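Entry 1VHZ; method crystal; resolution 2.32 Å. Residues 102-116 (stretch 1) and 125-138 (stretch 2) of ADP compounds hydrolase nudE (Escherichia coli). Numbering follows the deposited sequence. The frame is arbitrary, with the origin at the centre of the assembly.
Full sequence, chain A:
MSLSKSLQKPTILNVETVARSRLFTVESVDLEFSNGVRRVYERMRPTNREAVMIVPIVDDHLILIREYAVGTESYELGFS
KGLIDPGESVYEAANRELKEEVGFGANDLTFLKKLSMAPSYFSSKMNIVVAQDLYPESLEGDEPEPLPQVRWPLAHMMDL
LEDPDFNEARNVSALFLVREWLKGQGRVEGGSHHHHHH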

# COMPACT_ATOMS: atom_id res chain seq x y z
N VAL A 102 9.33 -13.43 15.96
CA VAL A 102 9.35 -12.85 17.31
C VAL A 102 9.44 -13.84 18.43
O VAL A 102 9.48 -13.45 19.60
N GLY A 103 9.48 -15.15 18.15
CA GLY A 103 9.60 -16.14 19.20
C GLY A 103 8.35 -16.42 20.00
O GLY A 103 8.43 -17.03 21.07
N PHE A 104 7.16 -16.10 19.50
CA PHE A 104 5.93 -16.39 20.22
C PHE A 104 4.91 -16.99 19.23
O PHE A 104 4.96 -16.73 18.05
N GLY A 105 4.00 -17.77 19.79
CA GLY A 105 2.87 -18.32 19.04
C GLY A 105 1.69 -17.55 19.67
O GLY A 105 1.93 -16.86 20.67
N ALA A 106 0.48 -17.67 19.16
CA ALA A 106 -0.63 -16.94 19.80
C ALA A 106 -1.83 -17.87 19.94
O ALA A 106 -2.11 -18.58 18.97
N ASN A 107 -2.53 -17.87 21.07
CA ASN A 107 -3.71 -18.74 21.17
C ASN A 107 -4.94 -18.04 20.60
O ASN A 107 -5.95 -18.68 20.36
N ASP A 108 -4.84 -16.72 20.39
CA ASP A 108 -6.01 -15.99 19.89
C ASP A 108 -5.66 -15.15 18.68
O ASP A 108 -5.16 -14.02 18.76
N LEU A 109 -5.99 -15.67 17.50
CA LEU A 109 -5.71 -14.99 16.24
C LEU A 109 -6.99 -14.55 15.55
O LEU A 109 -7.94 -15.31 15.43
N THR A 110 -7.05 -13.25 15.19
CA THR A 110 -8.24 -12.75 14.52
C THR A 110 -7.94 -12.07 13.20
O THR A 110 -7.04 -11.26 13.03
N PHE A 111 -8.64 -12.58 12.19
CA PHE A 111 -8.50 -12.10 10.81
C PHE A 111 -9.42 -10.89 10.65
O PHE A 111 -10.64 -10.95 10.73
N LEU A 112 -8.80 -9.74 10.49
CA LEU A 112 -9.49 -8.46 10.44
C LEU A 112 -9.79 -7.89 9.08
O LEU A 112 -10.80 -7.22 8.87
N LYS A 113 -8.87 -8.09 8.13
CA LYS A 113 -9.11 -7.48 6.82
C LYS A 113 -8.15 -8.04 5.79
O LYS A 113 -7.02 -8.44 6.12
N LYS A 114 -8.61 -7.96 4.55
CA LYS A 114 -7.77 -8.40 3.42
C LYS A 114 -7.59 -7.19 2.51
O LYS A 114 -8.55 -6.55 2.09
N LEU A 115 -6.35 -6.87 2.16
CA LEU A 115 -6.15 -5.69 1.32
C LEU A 115 -5.31 -5.96 0.08
O LEU A 115 -4.39 -6.75 0.13
N SER A 116 -5.62 -5.22 -0.97
CA SER A 116 -4.82 -5.27 -2.20
C SER A 116 -3.82 -4.11 -2.12
O SER A 116 -3.98 -3.25 -1.23
N LYS A 125 -2.36 -9.73 -2.36
CA LYS A 125 -3.25 -9.41 -1.28
C LYS A 125 -2.50 -9.57 0.06
O LYS A 125 -1.70 -10.49 0.22
N MET A 126 -2.93 -8.74 1.00
CA MET A 126 -2.35 -8.77 2.34
C MET A 126 -3.43 -9.02 3.38
O MET A 126 -4.43 -8.30 3.47
N ASN A 127 -3.26 -10.06 4.18
CA ASN A 127 -4.24 -10.39 5.21
C ASN A 127 -3.74 -9.87 6.56
O ASN A 127 -2.62 -10.22 6.96
N ILE A 128 -4.54 -9.04 7.21
CA ILE A 128 -4.18 -8.48 8.51
C ILE A 128 -4.74 -9.31 9.64
O ILE A 128 -5.95 -9.55 9.76
N VAL A 129 -3.86 -9.82 10.51
CA VAL A 129 -4.31 -10.64 11.63
C VAL A 129 -3.87 -10.07 12.97
O VAL A 129 -2.71 -9.65 13.07
N VAL A 130 -4.72 -10.11 13.98
CA VAL A 130 -4.34 -9.63 15.32
C VAL A 130 -4.04 -10.87 16.18
O VAL A 130 -4.82 -11.82 16.14
N ALA A 131 -2.91 -10.87 16.86
CA ALA A 131 -2.47 -11.95 17.71
C ALA A 131 -2.46 -11.59 19.19
O ALA A 131 -1.84 -10.58 19.57
N GLN A 132 -3.18 -12.34 20.00
CA GLN A 132 -3.23 -12.14 21.44
C GLN A 132 -3.04 -13.49 22.15
O GLN A 132 -3.20 -14.54 21.53
N ASP A 133 -2.84 -13.42 23.45
CA ASP A 133 -2.63 -14.59 24.29
C ASP A 133 -1.45 -15.38 23.75
O ASP A 133 -1.55 -16.52 23.28
N LEU A 134 -0.29 -14.73 23.79
CA LEU A 134 0.95 -15.28 23.29
C LEU A 134 1.65 -16.22 24.27
O LEU A 134 1.52 -16.08 25.47
N TYR A 135 2.47 -17.10 23.72
CA TYR A 135 3.25 -18.05 24.49
C TYR A 135 4.58 -18.23 23.74
O TYR A 135 4.58 -18.12 22.51
N PRO A 136 5.66 -18.43 24.47
CA PRO A 136 6.97 -18.61 23.89
C PRO A 136 7.07 -19.87 23.04
O PRO A 136 6.69 -20.97 23.45
N GLU A 137 7.58 -19.73 21.83
CA GLU A 137 7.78 -20.83 20.90
C GLU A 137 8.48 -20.23 19.67
O GLU A 137 7.96 -19.33 19.02
N SER A 138 9.64 -20.79 19.38
CA SER A 138 10.46 -20.29 18.30
C SER A 138 10.59 -21.25 17.14
O SER A 138 10.52 -22.47 17.30

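How does the paired backbone sort the side chains? The two stretches run antiparallel, and most bridged partners share a face: Leu 109, Ala 131, Phe 111 and Val 129 lie on one, Thr 110, Val 130, Asp 108 and Gln 132 on the other. A beta bulge between Phe 111 and Lys 113 shifts the register by one, and there Leu 112 points its CB toward the other stretch, its N hydrogen-bonding Ile 128 O at 2.9 Å.

What do the apolar side chains touch? Leu 109, chi1 m and chi2 t, brings its end nearer to the partner strand, setting CD2 3.6 Å from Ala 131 CB and 3.9 Å from Val 129 CG1. Ala 106 CB sits 3.5 Å from Leu 134 CD2. At the bulge, Leu 112 CD2 lies 3.6 Å from Val 130 CG2 with chi1 at -142°, between wells. Ile 128, chi1 m and chi2 t, extends CD1 to within 3.7 Å of Leu 115 CD2.

Why does Tyr 135 fold over Gly 105? With chi1 p and chi2 85°, its ring lies across the glycine, whose CA is 3.9 Å from the Tyr 135 ring centroid, over the face. A CB on Gly 105 would fall about 2.5 Å from Tyr 135 CZ, a clash, so the missing side chain makes room for the ring. Nearby, Leu 134 CD1 covers a face of the Phe 104 ring, 4.2 Å from its centroid; Phe 104 has chi1 m.

Where do polar side chains meet? At the corners of the two chains, Asn 107 ND2 donates a hydrogen bond to Asp 133 OD2 at 3.1 Å, Asn 107 being m and Asp 133 t at chi1. Lys 114 has chi1 and chi2 both t, and its CE approaches Asn 127 OD1 at 3.4 Å.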

# COMPACT_ATOMS: atom_id res chain seq x y z
CB VAL A 102 8.10 -11.93 17.30
CG1 VAL A 102 7.18 -12.04 18.45
CG2 VAL A 102 8.59 -10.50 17.03
CB PHE A 104 5.24 -15.16 20.78
CG PHE A 104 5.82 -14.39 21.91
CD1 PHE A 104 5.78 -14.86 23.21
CD2 PHE A 104 6.35 -13.12 21.69
CE1 PHE A 104 6.29 -14.13 24.26
CE2 PHE A 104 6.86 -12.37 22.74
CZ PHE A 104 6.83 -12.88 24.02
CB ALA A 106 -1.02 -15.72 18.98
CB ASN A 107 -4.01 -19.13 22.62
CG ASN A 107 -2.91 -20.03 23.19
OD1 ASN A 107 -2.49 -20.98 22.53
ND2 ASN A 107 -2.44 -19.71 24.38
CB ASP A 108 -6.60 -15.19 21.05
CG ASP A 108 -7.86 -14.44 20.71
OD1 ASP A 108 -8.31 -13.59 21.51
OD2 ASP A 108 -8.43 -14.66 19.63
CB LEU A 109 -4.89 -15.91 15.33
CG LEU A 109 -3.47 -16.21 15.82
CD1 LEU A 109 -2.91 -17.48 15.19
CD2 LEU A 109 -2.55 -15.03 15.55
CB THR A 110 -9.32 -12.09 15.35
OG1 THR A 110 -9.83 -10.85 14.87
CG2 THR A 110 -9.07 -12.01 16.82
CB PHE A 111 -8.73 -13.22 9.83
CG PHE A 111 -8.92 -12.79 8.41
CD1 PHE A 111 -10.07 -13.15 7.72
CD2 PHE A 111 -7.98 -11.97 7.79
CE1 PHE A 111 -10.27 -12.73 6.41
CE2 PHE A 111 -8.19 -11.55 6.48
CZ PHE A 111 -9.33 -11.92 5.80
CB LEU A 112 -8.51 -7.48 11.14
CG LEU A 112 -9.06 -6.40 12.04
CD1 LEU A 112 -10.11 -6.94 13.00
CD2 LEU A 112 -7.91 -5.75 12.83
CB LYS A 113 -8.85 -5.96 6.95
CG LYS A 113 -9.56 -5.08 5.90
CD LYS A 113 -11.00 -4.88 6.34
CE LYS A 113 -11.94 -4.47 5.23
NZ LYS A 113 -13.31 -4.23 5.81
CB LYS A 114 -8.37 -9.58 2.69
CG LYS A 114 -7.62 -9.96 1.42
CD LYS A 114 -8.45 -10.98 0.65
CE LYS A 114 -7.98 -12.38 0.87
NZ LYS A 114 -8.97 -13.40 0.43
CB LEU A 115 -5.37 -4.66 2.15
CG LEU A 115 -6.02 -3.50 2.84
CD1 LEU A 115 -7.49 -3.66 3.20
CD2 LEU A 115 -5.22 -3.12 4.10
CB SER A 116 -5.77 -5.04 -3.39
OG SER A 116 -6.03 -3.65 -3.48
CB LYS A 125 -4.46 -10.34 -1.15
CG LYS A 125 -5.20 -10.69 -2.41
CD LYS A 125 -6.03 -9.53 -2.93
CE LYS A 125 -6.84 -9.98 -4.15
NZ LYS A 125 -7.01 -8.84 -5.09
CB MET A 126 -1.59 -7.47 2.57
CG MET A 126 -1.19 -7.18 4.01
SD MET A 126 0.02 -8.37 4.60
CE MET A 126 1.53 -7.72 3.88
CB ASN A 127 -4.51 -11.90 5.28
CG ASN A 127 -5.04 -12.45 3.97
OD1 ASN A 127 -6.24 -12.46 3.74
ND2 ASN A 127 -4.15 -12.88 3.08
CB ILE A 128 -4.67 -7.01 8.63
CG1 ILE A 128 -3.97 -6.18 7.53
CG2 ILE A 128 -4.35 -6.45 10.00
CD1 ILE A 128 -4.63 -4.82 7.31
CB VAL A 129 -3.72 -12.07 11.49
CG1 VAL A 129 -4.08 -12.95 12.68
CG2 VAL A 129 -4.15 -12.75 10.20
CB VAL A 130 -5.45 -8.83 16.01
CG1 VAL A 130 -5.00 -8.32 17.39
CG2 VAL A 130 -5.88 -7.67 15.14
CB ALA A 131 -1.02 -12.29 17.37
CB GLN A 132 -4.53 -11.53 21.93
CG GLN A 132 -5.03 -10.35 21.13
CD GLN A 132 -6.39 -9.86 21.58
OE1 GLN A 132 -6.46 -9.04 22.50
NE2 GLN A 132 -7.44 -10.35 20.95
CB ASP A 133 -3.90 -15.43 24.42
CG ASP A 133 -3.69 -16.55 25.44
OD1 ASP A 133 -2.79 -16.41 26.30
OD2 ASP A 133 -4.40 -17.57 25.36
CB LEU A 134 1.93 -14.15 22.95
CG LEU A 134 1.43 -12.93 22.21
CD1 LEU A 134 2.60 -12.06 21.75
CD2 LEU A 134 0.56 -13.30 21.02
CB TYR A 135 2.54 -19.40 24.65
CG TYR A 135 2.18 -20.03 23.33
CD1 TYR A 135 3.07 -20.81 22.62
CD2 TYR A 135 0.93 -19.79 22.76
CE1 TYR A 135 2.72 -21.37 21.39
CE2 TYR A 135 0.57 -20.34 21.55
CZ TYR A 135 1.47 -21.13 20.87
OH TYR A 135 1.12 -21.68 19.65
CB PRO A 136 7.93 -18.71 25.07
CG PRO A 136 7.14 -18.37 26.29
CD PRO A 136 5.68 -18.53 25.94
CB GLU A 137 6.55 -21.59 20.45
CG GLU A 137 6.90 -22.70 19.46
CD GLU A 137 5.74 -23.53 18.99
OE1 GLU A 137 5.87 -24.22 17.95
OE2 GLU A 137 4.67 -23.54 19.62
CB SER A 138 11.83 -19.95 18.92
OG SER A 138 12.71 -19.46 17.95